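Local coordinates for secreted protein (PDB 5LXZ) that probably acts as a secreted copper-radical oxidase of the galactose oxidase (AA5) family, with copper bound in this crystal, at residues 396-404 with 437-448; 508-516 with 525-533. The protein carries 1 engineered substitution. All coordinates share one frame; numbering follows the deposited sequence.

The two contacts follow one another along the chain: contact 1 closes before contact 2 opens. Their centres lie about 32 Å apart and their nearest atoms about 14 Å, so they do not touch and share no sheet. Contact 1 (396-404 with 437-448) joins two successive four-stranded antiparallel blades of the Kelch propeller, the blade of strands 353-356 to 395-397 and the blade of strands 409-412 to 447-450. Contact 2 (508-516 with 525-533) belongs to the galactose oxidase-like early set domain and sits at the edge strand 524-528 of its seven-stranded mixed sheet. Each thus belongs to a different part of the fold, even though His548 of the early set domain joins Tyr248, Tyr460 and His461 in binding one copper.

Contact 1. Residues 396-404 with 437-448; sequences VDGPSLEKG and QARLYHPDTNEF. With EDO (1,2-ethanediol), chain H.
Two successive blades of the Kelch propeller meet where Pro399, just past the outer strand 395-397, settles on Phe448 and Tyr441 of the next blade. Pro399 CG makes a CH-pi contact over the face of the Phe448 ring, 4.2 Å from its centroid, and comes within 3.7 Å of CE1 at the edge of Tyr441. The aliphatic CD of Arg439 covers the opposite face of Phe448, offset toward the rim, while Leu401 CD2 touches both Arg439 CD and Phe448 CE2, each at 3.8 Å.

Farther along, a polar relay closes the join. Both terminal nitrogens of Arg439, NH1 and NH2, donate to Gln437 OE1, 2.9 Å each, with OE1 in the guanidinium plane but NH2 standing well above the amide carbonyl plane. That fixes the rotation of the amide and turns its NE2 to Glu402 OE1, 2.9 Å away. Glu402 gets there by an extended chain, CG anti to the backbone N (chi1 179°), its carboxylate lying 13° from the amide plane. The arginine's charge probably sharpens NE2 as a donor. A water also bridges Ser400 O and Arg439 NE.

Tyr441 OH donates to Asn446 OD1 at 2.6 Å. The hairpin 438-448 carries a G1 beta bulge, with Asn446 and Glu447 set opposite His442, and packs against the loop that leaves the outer strand of the blade before it, blade-to-blade packing as in beta-propellers.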
ATOM      1  N   VAL A 396       4.847 -16.626  13.525  1.00  9.83           N
ATOM      2  CA  VAL A 396       4.671 -18.077  13.329  1.00 10.44           C
ATOM      3  C   VAL A 396       3.852 -18.248  12.093  1.00 10.73           C
ATOM      4  O   VAL A 396       2.984 -17.409  11.789  1.00 10.29           O
ATOM      5  CB  VAL A 396       4.000 -18.769  14.521  1.00 12.00           C
ATOM      6  CG1 VAL A 396       4.830 -18.591  15.765  1.00 12.37           C
ATOM      7  CG2 VAL A 396       2.620 -18.238  14.768  1.00 13.12           C
ATOM      8  N   ASP A 397       4.086 -19.312  11.340  1.00 10.21           N
ATOM      9  CA  ASP A 397       3.318 -19.522  10.123  1.00 10.72           C
ATOM     10  C   ASP A 397       1.852 -19.755  10.457  1.00 10.77           C
ATOM     11  O   ASP A 397       1.514 -20.449  11.436  1.00 10.91           O
ATOM     12  CB  ASP A 397       3.825 -20.732   9.311  1.00 11.82           C
ATOM     13  CG  ASP A 397       5.164 -20.508   8.680  1.00 13.33           C
ATOM     14  OD1 ASP A 397       5.717 -19.395   8.799  1.00 13.63           O
ATOM     15  OD2 ASP A 397       5.697 -21.455   8.021  1.00 13.66           O
ATOM     16  N   GLY A 398       0.988 -19.162   9.637  1.00 10.45           N
ATOM     17  CA  GLY A 398      -0.442 -19.477   9.635  1.00  9.78           C
ATOM     18  C   GLY A 398      -0.733 -20.459   8.513  1.00  9.90           C
ATOM     19  O   GLY A 398       0.166 -21.122   7.965  1.00 10.39           O
ATOM     20  N   PRO A 399      -2.004 -20.570   8.134  1.00  9.83           N
ATOM     21  CA  PRO A 399      -2.338 -21.457   7.036  1.00 10.42           C
ATOM     22  C   PRO A 399      -1.766 -20.981   5.720  1.00 10.55           C
ATOM     23  O   PRO A 399      -1.655 -19.757   5.466  1.00 10.30           O
ATOM     24  CB  PRO A 399      -3.884 -21.414   7.009  1.00 10.91           C
ATOM     25  CG  PRO A 399      -4.203 -20.068   7.540  1.00 10.50           C
ATOM     26  CD  PRO A 399      -3.172 -19.773   8.583  1.00 10.48           C
ATOM     27  N   SER A 400      -1.446 -21.921   4.847  1.00 11.28           N
ATOM     28  CA  SER A 400      -0.913 -21.580   3.552  1.00 10.98           C
ATOM     29  C   SER A 400      -1.937 -21.474   2.442  1.00 11.18           C
ATOM     30  O   SER A 400      -2.983 -22.126   2.488  1.00 11.78           O
ATOM     31  CB  SER A 400       0.152 -22.575   3.127  1.00 11.93           C
ATOM     32  OG  SER A 400       1.242 -22.488   4.017  1.00 13.78           O
ATOM     33  N   LEU A 401      -1.601 -20.672   1.444  1.00 10.52           N
ATOM     34  CA  LEU A 401      -2.274 -20.639   0.169  1.00 11.19           C
ATOM     35  C   LEU A 401      -1.825 -21.853  -0.638  1.00 10.91           C
ATOM     36  O   LEU A 401      -0.873 -22.555  -0.248  1.00 12.77           O
ATOM     37  CB  LEU A 401      -1.903 -19.363  -0.569  1.00 11.61           C
ATOM     38  CG  LEU A 401      -2.212 -18.070   0.182  1.00 11.20           C
ATOM     39  CD1 LEU A 401      -1.492 -16.891  -0.445  1.00 11.16           C
ATOM     40  CD2 LEU A 401      -3.701 -17.817   0.238  1.00 11.63           C
ATOM     41  N   GLU A 402      -2.475 -22.096  -1.755  1.00 11.82           N
ATOM     42  CA  GLU A 402      -2.079 -23.203  -2.638  1.00 13.45           C
ATOM     43  C   GLU A 402      -0.820 -22.863  -3.427  1.00 14.52           C
ATOM     44  O   GLU A 402       0.013 -23.736  -3.628  1.00 16.04           O
ATOM     45  CB  GLU A 402      -3.221 -23.638  -3.578  1.00 15.00           C
ATOM     46  CG  GLU A 402      -2.837 -24.769  -4.539  1.00 17.25           C
ATOM     47  CD  GLU A 402      -3.801 -25.022  -5.679  1.00 20.02           C
ATOM     48  OE1 GLU A 402      -4.741 -24.254  -5.889  1.00 20.25           O
ATOM     49  OE2 GLU A 402      -3.600 -26.057  -6.387  1.00 22.53           O
ATOM     50  N   LYS A 403      -0.671 -21.624  -3.875  1.00 13.32           N
ATOM     51  CA  LYS A 403       0.385 -21.214  -4.777  1.00 13.89           C
ATOM     52  C   LYS A 403       1.051 -19.991  -4.194  1.00 11.65           C
ATOM     53  O   LYS A 403       0.420 -19.257  -3.471  1.00 10.99           O
ATOM     54  CB  LYS A 403      -0.227 -20.814  -6.124  1.00 16.34           C
ATOM     55  CG  LYS A 403      -0.875 -21.995  -6.835  1.00 20.14           C
ATOM     56  CD  LYS A 403      -1.637 -21.527  -8.044  1.00 22.22           C
ATOM     57  CE  LYS A 403      -2.351 -22.714  -8.667  1.00 24.55           C
ATOM     58  NZ  LYS A 403      -2.968 -22.351  -9.954  1.00 27.73           N
ATOM     59  N   GLY A 404       2.296 -19.782  -4.554  1.00 10.52           N
ATOM     60  CA  GLY A 404       2.961 -18.546  -4.216  1.00  9.81           C
ATOM     61  C   GLY A 404       2.183 -17.403  -4.835  1.00  9.05           C
ATOM     62  O   GLY A 404       1.787 -17.445  -5.989  1.00  9.06           O
ATOM     63  N   GLN A 437      -8.464 -17.199  -7.280  1.00  9.47           N
ATOM     64  CA  GLN A 437      -8.874 -17.912  -6.081  1.00  9.37           C
ATOM     65  C   GLN A 437      -9.144 -16.932  -4.982  1.00  8.86           C
ATOM     66  O   GLN A 437      -8.463 -15.888  -4.913  1.00  9.01           O
ATOM     67  CB  GLN A 437      -7.825 -18.876  -5.561  1.00  9.64           C
ATOM     68  CG  GLN A 437      -7.460 -19.959  -6.541  1.00  9.83           C
ATOM     69  CD  GLN A 437      -6.412 -20.902  -6.009  1.00 10.81           C
ATOM     70  OE1 GLN A 437      -5.864 -20.732  -4.923  1.00 10.61           O
ATOM     71  NE2 GLN A 437      -6.092 -21.911  -6.821  1.00 13.42           N
ATOM     72  N   ALA A 438     -10.147 -17.207  -4.189  1.00  8.26           N
ATOM     73  CA  ALA A 438     -10.470 -16.440  -2.999  1.00  8.38           C
ATOM     74  C   ALA A 438     -10.686 -17.354  -1.821  1.00  8.45           C
ATOM     75  O   ALA A 438     -11.237 -18.465  -1.985  1.00  8.65           O
ATOM     76  CB  ALA A 438     -11.702 -15.578  -3.210  1.00  8.69           C
ATOM     77  N   ARG A 439     -10.356 -16.881  -0.633  1.00  7.64           N
ATOM     78  CA  ARG A 439     -10.478 -17.598   0.590  1.00  8.51           C
ATOM     79  C   ARG A 439     -10.964 -16.675   1.681  1.00  8.27           C
ATOM     80  O   ARG A 439     -10.688 -15.468   1.672  1.00  8.12           O
ATOM     81  CB  ARG A 439      -9.138 -18.159   1.046  1.00  9.02           C
ATOM     82  CG  ARG A 439      -8.585 -19.232   0.142  1.00  9.59           C
ATOM     83  CD  ARG A 439      -7.106 -19.414   0.407  1.00  9.80           C
ATOM     84  NE  ARG A 439      -6.594 -20.563  -0.344  1.00 10.58           N
ATOM     85  CZ  ARG A 439      -6.359 -20.576  -1.649  1.00 10.73           C
ATOM     86  NH1 ARG A 439      -6.490 -19.488  -2.398  1.00 10.08           N
ATOM     87  NH2 ARG A 439      -5.973 -21.725  -2.249  1.00 11.51           N
ATOM     88  N   LEU A 440     -11.655 -17.253   2.639  1.00  8.06           N
ATOM     89  CA  LEU A 440     -11.889 -16.626   3.916  1.00  8.07           C
ATOM     90  C   LEU A 440     -10.947 -17.182   4.951  1.00  9.07           C
ATOM     91  O   LEU A 440     -10.883 -18.417   5.153  1.00  9.24           O
ATOM     92  CB  LEU A 440     -13.342 -16.798   4.367  1.00  8.95           C
ATOM     93  CG  LEU A 440     -14.420 -16.141   3.536  1.00  9.16           C
ATOM     94  CD1 LEU A 440     -15.775 -16.615   4.007  1.00 10.20           C
ATOM     95  CD2 LEU A 440     -14.348 -14.615   3.553  1.00  9.84           C
ATOM     96  N   TYR A 441     -10.189 -16.318   5.619  1.00  8.59           N
ATOM     97  CA  TYR A 441      -9.395 -16.699   6.786  1.00  8.98           C
ATOM     98  C   TYR A 441     -10.276 -16.531   8.008  1.00  9.44           C
ATOM     99  O   TYR A 441     -10.951 -15.512   8.170  1.00  9.30           O
ATOM    100  CB  TYR A 441      -8.174 -15.800   6.927  1.00  9.43           C
ATOM    101  CG  TYR A 441      -7.410 -16.081   8.181  1.00  9.43           C
ATOM    102  CD1 TYR A 441      -6.726 -17.295   8.354  1.00 10.11           C
ATOM    103  CD2 TYR A 441      -7.421 -15.194   9.241  1.00  9.81           C
ATOM    104  CE1 TYR A 441      -6.084 -17.578   9.557  1.00 10.17           C
ATOM    105  CE2 TYR A 441      -6.748 -15.447  10.400  1.00 10.08           C
ATOM    106  CZ  TYR A 441      -6.083 -16.652  10.570  1.00 10.73           C
ATOM    107  OH  TYR A 441      -5.447 -16.903  11.757  1.00 11.51           O
ATOM    108  N   HIS A 442     -10.283 -17.539   8.864  1.00 10.33           N
ATOM    109  CA  HIS A 442     -11.074 -17.531  10.061  1.00 12.01           C
ATOM    110  C   HIS A 442     -10.110 -17.487  11.247  1.00 12.64           C
ATOM    111  O   HIS A 442      -9.434 -18.476  11.501  1.00 12.45           O
ATOM    112  CB  HIS A 442     -11.894 -18.815  10.091  1.00 13.13           C
ATOM    113  CG  HIS A 442     -12.931 -18.885   9.019  1.00 14.27           C
ATOM    114  ND1 HIS A 442     -14.059 -18.085   9.030  1.00 16.74           N
ATOM    115  CD2 HIS A 442     -13.003 -19.628   7.898  1.00 15.43           C
ATOM    116  CE1 HIS A 442     -14.790 -18.352   7.962  1.00 16.68           C
ATOM    117  NE2 HIS A 442     -14.177 -19.293   7.266  1.00 17.02           N
ATOM    118  N   PRO A 443      -9.985 -16.336  11.937  1.00 14.79           N
ATOM    119  CA  PRO A 443      -8.996 -16.259  13.046  1.00 17.31           C
ATOM    120  C   PRO A 443      -9.270 -17.238  14.193  1.00 19.59           C
ATOM    121  O   PRO A 443      -8.328 -17.701  14.843  1.00 18.98           O
ATOM    122  CB  PRO A 443      -9.091 -14.808  13.536  1.00 17.83           C
ATOM    123  CG  PRO A 443      -9.709 -14.063  12.411  1.00 18.14           C
ATOM    124  CD  PRO A 443     -10.552 -15.016  11.607  1.00 15.90           C
ATOM    125  N   ASP A 444     -10.536 -17.582  14.405  1.00 21.51           N
ATOM    126  CA  ASP A 444     -10.891 -18.491  15.503  1.00 25.25           C
ATOM    127  C   ASP A 444     -10.434 -19.941  15.263  1.00 24.37           C
ATOM    128  O   ASP A 444     -10.084 -20.642  16.227  1.00 26.03           O
ATOM    129  CB  ASP A 444     -12.386 -18.370  15.896  1.00 28.65           C
ATOM    130  CG  ASP A 444     -13.361 -18.656  14.737  1.00 35.11           C
ATOM    131  OD1 ASP A 444     -12.936 -18.884  13.582  1.00 38.56           O
ATOM    132  OD2 ASP A 444     -14.591 -18.629  14.998  1.00 40.63           O
ATOM    133  N   THR A 445     -10.367 -20.375  14.004  1.00 19.22           N
ATOM    134  CA  THR A 445      -9.873 -21.711  13.670  1.00 18.48           C
ATOM    135  C   THR A 445      -8.453 -21.687  13.096  1.00 16.22           C
ATOM    136  O   THR A 445      -7.798 -22.716  12.939  1.00 15.27           O
ATOM    137  CB  THR A 445     -10.781 -22.376  12.650  1.00 20.51           C
ATOM    138  OG1 THR A 445     -10.780 -21.614  11.433  1.00 19.29           O
ATOM    139  CG2 THR A 445     -12.217 -22.511  13.226  1.00 22.56           C
ATOM    140  N   ASN A 446      -7.958 -20.489  12.771  1.00 14.38           N
ATOM    141  CA  ASN A 446      -6.668 -20.345  12.083  1.00 13.28           C
ATOM    142  C   ASN A 446      -6.565 -21.127  10.796  1.00 12.58           C
ATOM    143  O   ASN A 446      -5.491 -21.629  10.442  1.00 12.48           O
ATOM    144  CB  ASN A 446      -5.511 -20.646  13.041  1.00 13.26           C
ATOM    145  CG  ASN A 446      -4.176 -20.088  12.564  1.00 13.72           C
ATOM    146  OD1 ASN A 446      -4.094 -19.067  11.886  1.00 12.49           O
ATOM    147  ND2 ASN A 446      -3.122 -20.744  12.949  1.00 14.62           N
ATOM    148  N   GLU A 447      -7.674 -21.171  10.055  1.00 13.02           N
ATOM    149  CA  GLU A 447      -7.696 -21.853   8.777  1.00 14.05           C
ATOM    150  C   GLU A 447      -8.298 -21.002   7.694  1.00 11.88           C
ATOM    151  O   GLU A 447      -9.068 -20.091   7.964  1.00 11.89           O
ATOM    152  CB  GLU A 447      -8.509 -23.161   8.871  1.00 16.83           C
ATOM    153  CG  GLU A 447      -7.978 -24.164   9.901  1.00 20.02           C
ATOM    154  CD  GLU A 447      -6.768 -24.944   9.464  1.00 24.26           C
ATOM    155  OE1 GLU A 447      -6.009 -24.528   8.555  1.00 25.84           O
ATOM    156  OE2 GLU A 447      -6.541 -26.037  10.067  1.00 29.95           O
ATOM    157  N   PHE A 448      -7.981 -21.369   6.466  1.00 11.65           N
ATOM    158  CA  PHE A 448      -8.614 -20.823   5.264  1.00 11.54           C
ATOM    159  C   PHE A 448      -9.761 -21.720   4.817  1.00 12.79           C
ATOM    160  O   PHE A 448      -9.680 -22.945   4.908  1.00 13.59           O
ATOM    161  CB  PHE A 448      -7.632 -20.787   4.100  1.00 11.44           C
ATOM    162  CG  PHE A 448      -6.689 -19.616   4.095  1.00 11.22           C
ATOM    163  CD1 PHE A 448      -7.173 -18.333   4.110  1.00 11.12           C
ATOM    164  CD2 PHE A 448      -5.324 -19.816   3.907  1.00 11.82           C
ATOM    165  CE1 PHE A 448      -6.302 -17.252   4.028  1.00 11.26           C
ATOM    166  CE2 PHE A 448      -4.450 -18.746   3.838  1.00 11.24           C
ATOM    167  CZ  PHE A 448      -4.948 -17.467   3.882  1.00 11.33           C
TER
HETATM  168  C1  EDO H 707      -1.470 -23.701  10.356  1.00 42.74           C
HETATM  169  O1  EDO H 707      -0.546 -23.368  11.397  1.00 46.78           O
HETATM  170  C2  EDO H 707      -2.827 -23.145  10.760  1.00 42.73           C
HETATM  171  O2  EDO H 707      -3.924 -23.822  10.140  1.00 41.31           O
HETATM  172  O   HOH W   1      -0.380 -19.825  13.418  1.00 21.69           O
HETATM  173  O   HOH W   2      -5.572 -22.604   1.394  1.00 24.65           O
HETATM  174  O   HOH W   3      -3.365 -20.170  -3.834  1.00 11.82           O

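Contact 2. Residues 508-516 with 525-533. With PO4 (phosphate ion), chain G.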
ATOM      1  N   SER A 508     -32.442 -13.555   6.752  1.00 26.90           N
ATOM      2  CA  SER A 508     -32.535 -12.110   6.749  1.00 25.29           C
ATOM      3  C   SER A 508     -31.532 -11.493   7.707  1.00 24.16           C
ATOM      4  O   SER A 508     -31.191 -12.046   8.746  1.00 28.55           O
ATOM      5  CB  SER A 508     -33.940 -11.665   7.123  0.50 24.65           C
ATOM      6  OG  SER A 508     -34.868 -12.277   6.247  0.50 25.51           O
ATOM      7  N   ARG A 509     -31.041 -10.339   7.350  1.00 21.33           N
ATOM      8  CA  ARG A 509     -29.983  -9.769   8.142  1.00 20.49           C
ATOM      9  C   ARG A 509     -30.584  -8.932   9.277  1.00 18.50           C
ATOM     10  O   ARG A 509     -31.743  -8.472   9.189  1.00 19.95           O
ATOM     11  CB  ARG A 509     -28.994  -9.023   7.236  1.00 20.80           C
ATOM     12  CG  ARG A 509     -29.524  -7.808   6.537  1.00 21.12           C
ATOM     13  CD  ARG A 509     -28.684  -7.473   5.324  1.00 20.36           C
ATOM     14  NE  ARG A 509     -27.295  -7.202   5.680  1.00 19.60           N
ATOM     15  CZ  ARG A 509     -26.380  -6.721   4.856  1.00 16.69           C
ATOM     16  NH1 ARG A 509     -26.648  -6.435   3.582  1.00 15.47           N
ATOM     17  NH2 ARG A 509     -25.189  -6.522   5.312  1.00 15.89           N
ATOM     18  N   PRO A 510     -29.840  -8.768  10.380  1.00 16.83           N
ATOM     19  CA  PRO A 510     -30.300  -7.870  11.414  1.00 17.32           C
ATOM     20  C   PRO A 510     -30.456  -6.450  10.897  1.00 18.26           C
ATOM     21  O   PRO A 510     -29.646  -5.971  10.097  1.00 16.70           O
ATOM     22  CB  PRO A 510     -29.209  -7.932  12.494  1.00 17.57           C
ATOM     23  CG  PRO A 510     -28.094  -8.684  11.935  1.00 17.65           C
ATOM     24  CD  PRO A 510     -28.543  -9.384  10.704  1.00 16.47           C
ATOM     25  N   ASP A 511     -31.523  -5.801  11.331  1.00 17.45           N
ATOM     26  CA  ASP A 511     -31.752  -4.404  11.025  1.00 19.35           C
ATOM     27  C   ASP A 511     -30.940  -3.539  11.995  1.00 17.34           C
ATOM     28  O   ASP A 511     -30.627  -3.947  13.111  1.00 18.27           O
ATOM     29  CB  ASP A 511     -33.247  -4.077  11.139  1.00 20.06           C
ATOM     30  CG  ASP A 511     -33.781  -4.287  12.551  1.00 21.24           C
ATOM     31  OD1 ASP A 511     -33.720  -5.443  13.064  1.00 22.54           O
ATOM     32  OD2 ASP A 511     -34.225  -3.288  13.176  1.00 22.34           O
ATOM     33  N   LEU A 512     -30.618  -2.320  11.571  1.00 17.97           N
ATOM     34  CA  LEU A 512     -29.880  -1.399  12.414  1.00 16.90           C
ATOM     35  C   LEU A 512     -30.143   0.026  11.957  1.00 18.48           C
ATOM     36  O   LEU A 512     -29.966   0.351  10.779  1.00 19.97           O
ATOM     37  CB  LEU A 512     -28.370  -1.725  12.329  1.00 16.98           C
ATOM     38  CG  LEU A 512     -27.456  -0.910  13.236  1.00 16.98           C
ATOM     39  CD1 LEU A 512     -27.717  -1.168  14.706  1.00 17.67           C
ATOM     40  CD2 LEU A 512     -26.020  -1.240  12.864  1.00 17.25           C
ATOM     41  N   SER A 513     -30.599   0.863  12.880  1.00 16.79           N
ATOM     42  CA  SER A 513     -30.786   2.272  12.585  1.00 18.46           C
ATOM     43  C   SER A 513     -30.369   3.095  13.774  1.00 18.77           C
ATOM     44  O   SER A 513     -30.157   2.558  14.868  1.00 18.52           O
ATOM     45  CB  SER A 513     -32.244   2.548  12.205  1.00 19.90           C
ATOM     46  OG  SER A 513     -33.105   2.088  13.207  1.00 24.41           O
ATOM     47  N   GLY A 514     -30.230   4.398  13.549  1.00 21.58           N
ATOM     48  CA  GLY A 514     -29.768   5.318  14.604  1.00 21.98           C
ATOM     49  C   GLY A 514     -28.494   6.073  14.288  1.00 22.79           C
ATOM     50  O   GLY A 514     -28.146   6.995  15.036  1.00 26.08           O
ATOM     51  N   GLY A 515     -27.794   5.715  13.200  1.00 21.52           N
ATOM     52  CA  GLY A 515     -26.645   6.508  12.713  1.00 21.97           C
ATOM     53  C   GLY A 515     -27.037   7.606  11.725  1.00 21.35           C
ATOM     54  O   GLY A 515     -28.174   7.602  11.218  1.00 22.77           O
ATOM     55  N   PRO A 516     -26.139   8.554  11.440  1.00 21.13           N
ATOM     56  CA  PRO A 516     -24.778   8.589  12.028  1.00 20.27           C
ATOM     57  C   PRO A 516     -24.776   9.171  13.432  1.00 19.43           C
ATOM     58  O   PRO A 516     -25.685   9.934  13.809  1.00 19.81           O
ATOM     59  CB  PRO A 516     -23.998   9.477  11.068  1.00 19.69           C
ATOM     60  CG  PRO A 516     -25.034  10.431  10.552  1.00 20.81           C
ATOM     61  CD  PRO A 516     -26.311   9.622  10.436  1.00 21.15           C
ATOM     62  N   GLY A 525     -23.458   4.658  22.915  1.00 12.06           N
ATOM     63  CA  GLY A 525     -24.535   5.137  22.049  1.00 12.14           C
ATOM     64  C   GLY A 525     -25.547   4.036  21.859  1.00 12.43           C
ATOM     65  O   GLY A 525     -25.243   2.857  22.015  1.00 12.08           O
ATOM     66  N   THR A 526     -26.801   4.455  21.642  1.00 13.71           N
ATOM     67  CA  THR A 526     -27.916   3.531  21.531  1.00 14.38           C
ATOM     68  C   THR A 526     -28.475   3.617  20.118  1.00 13.38           C
ATOM     69  O   THR A 526     -28.637   4.687  19.544  1.00 15.59           O
ATOM     70  CB  THR A 526     -28.976   3.848  22.609  1.00 15.71           C
ATOM     71  OG1 THR A 526     -28.385   3.689  23.902  1.00 17.28           O
ATOM     72  CG2 THR A 526     -30.163   2.892  22.540  1.00 17.57           C
ATOM     73  N   PHE A 527     -28.747   2.446  19.574  1.00 12.87           N
ATOM     74  CA  PHE A 527     -29.236   2.235  18.234  1.00 13.52           C
ATOM     75  C   PHE A 527     -30.527   1.429  18.331  1.00 14.35           C
ATOM     76  O   PHE A 527     -30.794   0.793  19.344  1.00 15.12           O
ATOM     77  CB  PHE A 527     -28.195   1.448  17.426  1.00 14.09           C
ATOM     78  CG  PHE A 527     -26.932   2.204  17.189  1.00 14.25           C
ATOM     79  CD1 PHE A 527     -25.972   2.299  18.187  1.00 14.36           C
ATOM     80  CD2 PHE A 527     -26.727   2.870  15.969  1.00 14.94           C
ATOM     81  CE1 PHE A 527     -24.794   3.015  17.968  1.00 14.81           C
ATOM     82  CE2 PHE A 527     -25.557   3.592  15.752  1.00 15.41           C
ATOM     83  CZ  PHE A 527     -24.598   3.650  16.761  1.00 14.69           C
ATOM     84  N   THR A 528     -31.297   1.451  17.258  1.00 15.58           N
ATOM     85  CA  THR A 528     -32.489   0.612  17.152  1.00 16.55           C
ATOM     86  C   THR A 528     -32.220  -0.599  16.296  1.00 16.10           C
ATOM     87  O   THR A 528     -31.748  -0.486  15.152  1.00 16.98           O
ATOM     88  CB  THR A 528     -33.648   1.419  16.574  1.00 17.61           C
ATOM     89  OG1 THR A 528     -33.889   2.539  17.430  1.00 20.23           O
ATOM     90  CG2 THR A 528     -34.939   0.593  16.454  1.00 18.97           C
ATOM     91  N   SER A 529     -32.551  -1.761  16.833  1.00 17.11           N
ATOM     92  CA  SER A 529     -32.582  -2.970  16.043  1.00 17.30           C
ATOM     93  C   SER A 529     -33.733  -3.830  16.543  1.00 18.07           C
ATOM     94  O   SER A 529     -33.706  -4.246  17.694  1.00 17.83           O
ATOM     95  CB  SER A 529     -31.292  -3.768  16.186  1.00 17.08           C
ATOM     96  OG  SER A 529     -31.386  -4.972  15.454  1.00 18.37           O
ATOM     97  N   ARG A 530     -34.711  -4.079  15.687  1.00 19.58           N
ATOM     98  CA  ARG A 530     -35.750  -5.077  16.015  1.00 23.16           C
ATOM     99  C   ARG A 530     -35.128  -6.444  16.340  1.00 23.05           C
ATOM    100  O   ARG A 530     -35.634  -7.184  17.196  1.00 24.87           O
ATOM    101  CB  ARG A 530     -36.762  -5.176  14.879  1.00 25.44           C
ATOM    102  CG  ARG A 530     -37.605  -3.920  14.736  1.00 29.46           C
ATOM    103  CD  ARG A 530     -38.601  -4.047  13.588  1.00 32.64           C
ATOM    104  NE  ARG A 530     -37.931  -4.143  12.284  1.00 34.99           N
ATOM    105  CZ  ARG A 530     -37.501  -3.113  11.547  1.00 35.95           C
ATOM    106  NH1 ARG A 530     -37.646  -1.852  11.951  1.00 37.59           N
ATOM    107  NH2 ARG A 530     -36.902  -3.350  10.383  1.00 37.88           N
ATOM    108  N   ALA A 531     -33.992  -6.746  15.710  1.00 19.44           N
ATOM    109  CA  ALA A 531     -33.231  -7.962  15.975  1.00 19.21           C
ATOM    110  C   ALA A 531     -32.165  -7.810  17.064  1.00 17.48           C
ATOM    111  O   ALA A 531     -31.225  -8.605  17.126  1.00 17.73           O
ATOM    112  CB  ALA A 531     -32.572  -8.405  14.676  1.00 19.91           C
ATOM    113  N   ALA A 532     -32.297  -6.822  17.944  1.00 17.30           N
ATOM    114  CA  ALA A 532     -31.270  -6.579  18.954  1.00 18.04           C
ATOM    115  C   ALA A 532     -30.920  -7.800  19.793  1.00 19.55           C
ATOM    116  O   ALA A 532     -29.758  -8.050  20.063  1.00 18.07           O
ATOM    117  CB  ALA A 532     -31.630  -5.403  19.854  1.00 19.10           C
ATOM    118  N   SER A 533     -31.925  -8.594  20.183  1.00 19.79           N
ATOM    119  CA  SER A 533     -31.649  -9.760  21.020  1.00 19.59           C
ATOM    120  C   SER A 533     -30.909 -10.912  20.314  1.00 19.32           C
ATOM    121  O   SER A 533     -30.412 -11.815  20.978  1.00 19.78           O
ATOM    122  CB  SER A 533     -32.941 -10.284  21.661  1.00 22.02           C
ATOM    123  OG  SER A 533     -33.780 -10.814  20.667  1.00 24.09           O
TER
HETATM  124  P   PO4 G 706     -28.918  -6.454   0.771  1.00 32.58           P
HETATM  125  O1  PO4 G 706     -30.101  -5.624   0.318  1.00 35.62           O
HETATM  126  O2  PO4 G 706     -27.693  -5.523   0.704  1.00 32.37           O
HETATM  127  O3  PO4 G 706     -29.142  -6.993   2.167  1.00 31.64           O
HETATM  128  O4  PO4 G 706     -28.752  -7.671  -0.100  1.00 33.36           O
HETATM  129  O   HOH W   4     -33.810  -0.729  12.591  1.00 24.65           O
HETATM  130  O   HOH W   5     -32.313   4.496  16.773  1.00 38.23           O
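Asp511 holds its carboxylate against the turn 529-532 in a way that serves three partners at once: two consecutive backbone N-H groups and the flat face of an arginine. OD2 takes Arg530 N at 2.7 Å and OD1 takes Ala531 N at 3.0 Å, each through its syn lone pair. The Arg530 side chain, bent at chi3, lays its guanidinium face against the carboxylate, Asp511 OD2 standing over the centre with Arg530 CZ 3.7 Å away. No N-H of the guanidinium points at OD2, so the long salt bridge, 3.9 Å from Asp511 OD2 to Arg530 NH2, is one of charge alone. The carboxylate reaches the turn because CG stands between the backbone N and the carbonyl carbon (chi1 62°). With an alanine here, the N-H groups of Arg530 and Ala531 would probably lose their acceptors and the guanidinium would be free to swing away.

Ser529 OG adds a 2.7 Å bond to Asp511 O. Beyond it Ser513 and Thr528 form a single antiparallel hydrogen-bonded pair, each N donating to the other's O, and a water ties Asp511 OD2 to Ser513 OG. Arg509, pointing away, gives NH1 to a phosphate O3 at 2.9 Å; Arg471 also binds this ion, probably from the crystallisation liquor.

On the inner side Leu512 CD1 meets Phe527 CB at 3.8 Å, and both side chains rest on Met586 of strand 582-590 and Glu599 of strand 599-603, while strand 524-528 pairs on its other flank with strand 567-571.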